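Local structure of HIT family hydrolase (Legionella pneumophila subsp. pneumophila, 6D6J) at the interface of chains A and B. The protein probably hydrolyses nucleotide-derived phosphate compounds using a histidine-triad active site, and binds zinc. Numbering follows the deposited sequence. Chains: chain A/B, HIT family hydrolase.

Contact 1: the interface of chains A and B. Residues chain A 73, 76; chain B 57-58, 60-62.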
ATOM      1  N   ILE A  73      -6.682  -6.424   4.357  1.00  6.65           N
ATOM      2  CA  ILE A  73      -7.096  -6.915   5.675  1.00  7.02           C
ATOM      3  C   ILE A  73      -6.204  -8.061   6.128  1.00  6.01           C
ATOM      4  O   ILE A  73      -5.836  -8.146   7.308  1.00  5.68           O
ATOM      5  CB  ILE A  73      -8.590  -7.304   5.667  1.00  8.07           C
ATOM      6  CG1 ILE A  73      -9.475  -6.053   5.549  1.00  9.28           C
ATOM      7  CG2 ILE A  73      -8.965  -8.143   6.903  1.00  9.37           C
ATOM      8  CD1 ILE A  73      -9.392  -5.123   6.739  1.00 11.59           C
ATOM      9  N   LYS A  76      -3.091  -6.593   7.504  1.00  6.04           N
ATOM     10  CA  LYS A  76      -3.349  -6.082   8.849  1.00  6.33           C
ATOM     11  C   LYS A  76      -3.329  -7.214   9.878  1.00  5.80           C
ATOM     12  O   LYS A  76      -2.712  -7.102  10.949  1.00  5.71           O
ATOM     13  CB  LYS A  76      -4.710  -5.371   8.854  1.00  7.12           C
ATOM     14  CG  LYS A  76      -5.101  -4.824  10.221  1.00  8.25           C
ATOM     15  CD  LYS A  76      -6.579  -4.456  10.318  1.00  9.80           C
ATOM     16  CE  LYS A  76      -7.476  -5.689  10.233  1.00 10.37           C
ATOM     17  NZ  LYS A  76      -8.880  -5.341  10.652  1.00 11.62           N
TER
ATOM     18  N   ILE B  57      -4.365   1.901   9.746  1.00  5.52           N
ATOM     19  CA  ILE B  57      -4.810   0.685   9.068  1.00  5.83           C
ATOM     20  C   ILE B  57      -5.354  -0.326  10.066  1.00  5.67           C
ATOM     21  O   ILE B  57      -6.248  -1.109   9.731  1.00  6.29           O
ATOM     22  CB  ILE B  57      -3.645   0.092   8.242  1.00  6.08           C
ATOM     23  CG1 ILE B  57      -3.239   1.043   7.099  1.00  6.95           C
ATOM     24  CG2 ILE B  57      -3.971  -1.314   7.722  1.00  7.14           C
ATOM     25  CD1 ILE B  57      -4.297   1.236   6.009  1.00  8.85           C
ATOM     26  N   ASN B  58      -4.824  -0.344  11.299  1.00  6.06           N
ATOM     27  CA  ASN B  58      -5.314  -1.304  12.287  1.00  6.44           C
ATOM     28  C   ASN B  58      -6.777  -1.082  12.635  1.00  6.64           C
ATOM     29  O   ASN B  58      -7.419  -1.994  13.166  1.00  7.94           O
ATOM     30  CB  ASN B  58      -4.507  -1.224  13.584  1.00  6.83           C
ATOM     31  CG  ASN B  58      -3.055  -1.563  13.391  1.00  6.47           C
ATOM     32  OD1 ASN B  58      -2.699  -2.385  12.552  1.00  7.05           O
ATOM     33  ND2 ASN B  58      -2.197  -0.917  14.159  1.00  7.43           N
ATOM     34  N   VAL B  60      -9.153  -0.348  10.419  1.00  8.19           N
ATOM     35  CA  VAL B  60     -10.011  -0.697   9.291  1.00  8.94           C
ATOM     36  C   VAL B  60     -10.525  -2.107   9.525  1.00 11.19           C
ATOM     37  O   VAL B  60      -9.762  -3.076   9.445  1.00 11.61           O
ATOM     38  CB  VAL B  60      -9.255  -0.643   7.963  1.00  7.92           C
ATOM     39  CG1 VAL B  60     -10.166  -1.061   6.813  1.00  8.71           C
ATOM     40  CG2 VAL B  60      -8.677   0.747   7.726  1.00  8.10           C
ATOM     41  N   ASN B  61     -11.810  -2.230   9.784  1.00 13.70           N
ATOM     42  CA  ASN B  61     -12.395  -3.549   9.893  1.00 16.33           C
ATOM     43  C   ASN B  61     -13.183  -3.842   8.633  1.00 14.57           C
ATOM     44  O   ASN B  61     -13.080  -3.126   7.631  1.00 12.64           O
ATOM     45  CB  ASN B  61     -13.177  -3.676  11.192  1.00 20.31           C
ATOM     46  CG  ASN B  61     -12.281  -3.532  12.395  1.00 24.45           C
ATOM     47  OD1 ASN B  61     -12.525  -2.708  13.268  1.00 26.95           O
ATOM     48  ND2 ASN B  61     -11.202  -4.312  12.424  1.00 25.65           N
ATOM     49  N   ASP B  62     -13.950  -4.922   8.650  1.00 15.78           N
ATOM     50  CA  ASP B  62     -14.543  -5.365   7.399  1.00 17.70           C
ATOM     51  C   ASP B  62     -15.502  -4.324   6.825  1.00 16.85           C
ATOM     52  O   ASP B  62     -15.590  -4.190   5.601  1.00 17.17           O
ATOM     53  CB  ASP B  62     -15.130  -6.775   7.526  1.00 21.09           C
ATOM     54  CG  ASP B  62     -14.067  -7.831   7.897  1.00 24.05           C
ATOM     55  OD1 ASP B  62     -14.428  -8.843   8.535  1.00 26.30           O
ATOM     56  OD2 ASP B  62     -12.870  -7.647   7.576  1.00 24.90           O
TER
HETATM   57  O   HOH W   1      -2.688  -5.117  12.917  1.00  9.83           O
HETATM   58  O   HOH W   2     -10.767  -7.307   9.908  1.00 17.41           O
HETATM   59  O   HOH W   3      -7.766  -5.172  13.487  1.00 34.69           O
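A:Lys76 reaches from its helix across to the backbone of B:Ile57, B:Asn58 and B:Val60, with A:Ile73, one turn earlier on the same helix face, packed against B:Val60 beside it. The lysine chain leaves with CG anti to the backbone N (chi1 179°) and bends about CG-CD (chi3 67°), with the last torsion extended, which turns the side-chain amine along the B segment toward B:Val60. There NZ of A:Lys76 donates a hydrogen bond of 2.7 Å to the main-chain O of B:Val60, arriving 25° from the carbonyl plane. The aliphatic part of the same chain lies over the B backbone, CD of A:Lys76 being 3.4 Å from the carbonyl O of B:Ile57 and 3.9 Å from CA of B:Asn58. A:Ile73 meets the same carbonyl with its branch tip: CD1 of A:Ile73 is 3.4 Å from O of B:Val60, and it also approaches the CG1 methyl, so one carbonyl takes the NZ bond and a methyl contact together. Water carries further polar links. One molecule joins NZ to the main-chain O of B:Asn58, another joins NZ to carboxylate OD2 of B:Asp62, and a third connects the main-chain O of A:Lys76 to amide OD1 of B:Asn58, 2.8 Å from each. NZ of A:Lys76 and OD2 of B:Asp62 are 5.5 Å apart, too far for direct contact; any attraction would be weak, and the water link is tentative because B:Asp62, like B:Asn61, is poorly ordered. In the fold, helix 65-82 of chain A lies against the 3-10 turn 57-59 of chain B and the loop that leads into B helix 62-81, on the helical side of the two-fold interface.

Contact 2: the interface of chains A and B. Residues chain A 45, 92, 94, 99-100, 109, 111; chain B 90, 116, 118, 120.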
ATOM      1  N   HIS A  45       9.509  -9.385   6.964  1.00  5.78           N
ATOM      2  CA  HIS A  45       9.318  -8.985   5.575  1.00  5.94           C
ATOM      3  C   HIS A  45       8.504 -10.092   4.922  1.00  6.00           C
ATOM      4  O   HIS A  45       9.038 -11.156   4.614  1.00  7.09           O
ATOM      5  CB  HIS A  45      10.646  -8.752   4.866  1.00  6.65           C
ATOM      6  CG  HIS A  45      10.491  -8.161   3.507  1.00  6.91           C
ATOM      7  ND1 HIS A  45      11.569  -7.705   2.780  1.00  7.60           N
ATOM      8  CD2 HIS A  45       9.390  -7.948   2.743  1.00  7.37           C
ATOM      9  CE1 HIS A  45      11.139  -7.244   1.618  1.00  7.83           C
ATOM     10  NE2 HIS A  45       9.821  -7.374   1.569  1.00  7.29           N
ATOM     11  N   VAL A  92       3.796  -1.903   1.188  1.00  4.40           N
ATOM     12  CA  VAL A  92       4.330  -1.330  -0.052  1.00  4.43           C
ATOM     13  C   VAL A  92       3.866  -2.133  -1.264  1.00  4.22           C
ATOM     14  O   VAL A  92       4.040  -3.359  -1.301  1.00  5.14           O
ATOM     15  CB  VAL A  92       5.868  -1.278  -0.043  1.00  5.17           C
ATOM     16  CG1 VAL A  92       6.405  -0.631  -1.320  1.00  5.70           C
ATOM     17  CG2 VAL A  92       6.397  -0.554   1.176  1.00  5.88           C
ATOM     18  N   ASN A  94       5.048  -2.041  -5.217  1.00  4.62           N
ATOM     19  CA  ASN A  94       5.883  -1.512  -6.293  1.00  5.12           C
ATOM     20  C   ASN A  94       5.147  -1.704  -7.607  1.00  4.81           C
ATOM     21  O   ASN A  94       4.618  -2.787  -7.864  1.00  6.15           O
ATOM     22  CB  ASN A  94       7.225  -2.250  -6.339  1.00  5.55           C
ATOM     23  CG  ASN A  94       8.093  -1.936  -5.151  1.00  6.24           C
ATOM     24  OD1 ASN A  94       7.830  -1.000  -4.400  1.00  6.23           O
ATOM     25  ND2 ASN A  94       9.155  -2.702  -4.989  1.00  8.55           N
ATOM     26  N   GLY A  99       8.947   1.726 -10.259  1.00  6.00           N
ATOM     27  CA  GLY A  99       8.520   1.511  -8.898  1.00  6.17           C
ATOM     28  C   GLY A  99       9.291   0.438  -8.177  1.00  5.73           C
ATOM     29  O   GLY A  99       9.093   0.256  -6.977  1.00  6.48           O
ATOM     30  N   GLY A 100      10.173  -0.281  -8.882  1.00  6.69           N
ATOM     31  CA  GLY A 100      10.924  -1.388  -8.311  1.00  6.85           C
ATOM     32  C   GLY A 100      10.326  -2.759  -8.537  1.00  6.55           C
ATOM     33  O   GLY A 100      10.844  -3.741  -8.004  1.00  7.70           O
ATOM     34  N   HIS A 109       4.167  -5.944  -0.038  1.00  5.10           N
ATOM     35  CA  HIS A 109       5.210  -6.129   0.968  1.00  4.98           C
ATOM     36  C   HIS A 109       4.692  -5.649   2.315  1.00  4.79           C
ATOM     37  O   HIS A 109       4.114  -4.563   2.413  1.00  5.96           O
ATOM     38  CB  HIS A 109       6.436  -5.265   0.661  1.00  5.29           C
ATOM     39  CG  HIS A 109       7.124  -5.598  -0.619  1.00  6.21           C
ATOM     40  ND1 HIS A 109       8.228  -6.429  -0.680  1.00  6.72           N
ATOM     41  CD2 HIS A 109       6.873  -5.190  -1.884  1.00  6.87           C
ATOM     42  CE1 HIS A 109       8.612  -6.528  -1.942  1.00  6.60           C
ATOM     43  NE2 HIS A 109       7.813  -5.782  -2.691  1.00  7.24           N
ATOM     44  N   LEU A 111       6.432  -4.903   5.944  1.00  4.93           N
ATOM     45  CA  LEU A 111       7.741  -4.738   6.570  1.00  5.06           C
ATOM     46  C   LEU A 111       7.590  -4.187   7.976  1.00  4.96           C
ATOM     47  O   LEU A 111       6.814  -3.263   8.200  1.00  5.49           O
ATOM     48  CB  LEU A 111       8.587  -3.749   5.758  1.00  6.52           C
ATOM     49  CG  LEU A 111       8.915  -4.214   4.344  1.00  8.33           C
ATOM     50  CD1 LEU A 111       8.692  -3.086   3.363  1.00 11.77           C
ATOM     51  CD2 LEU A 111      10.342  -4.696   4.338  1.00 11.78           C
TER
ATOM     52  N   ARG B  90       5.499   3.955  -6.696  1.00  3.81           N
ATOM     53  CA  ARG B  90       5.382   3.187  -5.468  1.00  4.19           C
ATOM     54  C   ARG B  90       4.192   3.672  -4.655  1.00  4.03           C
ATOM     55  O   ARG B  90       3.901   4.880  -4.602  1.00  5.20           O
ATOM     56  CB  ARG B  90       6.670   3.314  -4.653  1.00  4.41           C
ATOM     57  CG  ARG B  90       6.645   2.592  -3.293  1.00  4.43           C
ATOM     58  CD  ARG B  90       8.050   2.432  -2.734  1.00  5.26           C
ATOM     59  NE  ARG B  90       8.817   1.509  -3.570  1.00  5.17           N
ATOM     60  CZ  ARG B  90      10.147   1.466  -3.649  1.00  5.15           C
ATOM     61  NH1 ARG B  90      10.907   2.313  -2.943  1.00  5.61           N
ATOM     62  NH2 ARG B  90      10.707   0.584  -4.472  1.00  6.20           N
ATOM     63  N   MET B 116      12.345   4.518  -7.995  1.00  6.56           N
ATOM     64  CA  MET B 116      12.222   4.209  -6.576  1.00  6.79           C
ATOM     65  C   MET B 116      13.180   3.065  -6.263  1.00  6.59           C
ATOM     66  O   MET B 116      13.341   2.144  -7.067  1.00  8.18           O
ATOM     67  CB  MET B 116      10.770   3.835  -6.251  1.00  7.03           C
ATOM     68  CG  MET B 116       9.762   4.917  -6.708  1.00  7.68           C
ATOM     69  SD  MET B 116      10.054   6.570  -6.050  1.00  8.21           S
ATOM     70  CE  MET B 116       9.878   6.288  -4.288  1.00  8.70           C
ATOM     71  N   TRP B 118      15.466   0.365  -3.351  1.00  7.01           N
ATOM     72  CA  TRP B 118      15.182  -0.702  -2.404  1.00  7.40           C
ATOM     73  C   TRP B 118      16.323  -0.742  -1.394  1.00  8.59           C
ATOM     74  O   TRP B 118      17.494  -0.685  -1.793  1.00  9.67           O
ATOM     75  CB  TRP B 118      15.082  -2.043  -3.148  1.00  8.01           C
ATOM     76  CG  TRP B 118      14.255  -3.085  -2.439  1.00  7.53           C
ATOM     77  CD1 TRP B 118      14.674  -4.302  -1.959  1.00  8.18           C
ATOM     78  CD2 TRP B 118      12.855  -3.005  -2.150  1.00  7.16           C
ATOM     79  NE1 TRP B 118      13.613  -4.983  -1.404  1.00  8.19           N
ATOM     80  CE2 TRP B 118      12.485  -4.210  -1.511  1.00  7.55           C
ATOM     81  CE3 TRP B 118      11.868  -2.036  -2.396  1.00  7.15           C
ATOM     82  CZ2 TRP B 118      11.176  -4.466  -1.101  1.00  7.99           C
ATOM     83  CZ3 TRP B 118      10.567  -2.292  -1.995  1.00  7.78           C
ATOM     84  CH2 TRP B 118      10.234  -3.495  -1.346  1.00  7.94           C
ATOM     85  N   PRO B 120      12.569   0.085   0.791  1.00  6.61           N
ATOM     86  CA  PRO B 120      11.652   1.248   0.780  1.00  6.42           C
ATOM     87  C   PRO B 120      11.631   1.916   2.150  1.00  6.61           C
ATOM     88  O   PRO B 120      10.617   1.935   2.866  1.00  7.26           O
ATOM     89  CB  PRO B 120      10.313   0.591   0.439  1.00  6.77           C
ATOM     90  CG  PRO B 120      10.397  -0.733   1.158  1.00  7.25           C
ATOM     91  CD  PRO B 120      11.843  -1.170   1.077  1.00  6.88           C
TER
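B:Trp118 drives the tip of its indole against the imidazole of A:His109, the last histidine of the histidine triad motif. CH2 of B:Trp118 stands 3.4 Å above the centre of the A:His109 imidazole plane, and the two rings are tilted by 56°, an edge-to-face arrangement in which tryptophan supplies the edge. The imidazole's rotation is fixed from the A side by a nearly straight hydrogen bond (174° at H) between its ND1 and NE2 of A:His45, whose own ring is capped on one face by A:Leu111. A:Asn94 ND2 sits over the face of the B:Trp118 six-membered ring near CZ3, at 3.3 Å, its amide almost perpendicular to the ring, while B:Pro120 CD covers the opposite face. B:Arg90 runs beside that asparagine, pointing the same way. The B:Arg90 chain bends at chi3 (-67°), bringing its NE to OD1 of A:Asn94 at 2.8 Å, while NH2 of B:Arg90 bonds the main-chain O of A:Gly99 at 3.0 Å from above the carbonyl plane. The guanidinium is held between its own chain's B:Met116 CB on one face and CZ3 of B:Trp118 over the opposite face, toward the rim of the guanidinium. A:Asn94 and B:Arg90 also form an antiparallel bridge, which is consistent with their side chains lying side by side. A:Val92 rests CG1 on the arginine CD and turns CG2 to B:Pro120, whose CG meets CD1 of A:Leu111 tip to tip at 3.6 Å.

Contact 1 and contact 2 lie about 20 Å apart on one two-fold interface and share no residue. Contact 1 joins helix 65-82 of one chain to the 3-10 turn and helix start of the other, while contact 2 pairs the 89-95 strands and brings in the C-terminal tail. The two-fold repeats both, so each chain gives and receives a tail. Contact 2 is centred about 8 Å from A:His107, the predicted nucleophile, and contact 1 about 12 Å from B:His107. In the deposited dimer, of a kind common among HIT proteins, the partner's tail touches the last triad histidine and may help shape the active site.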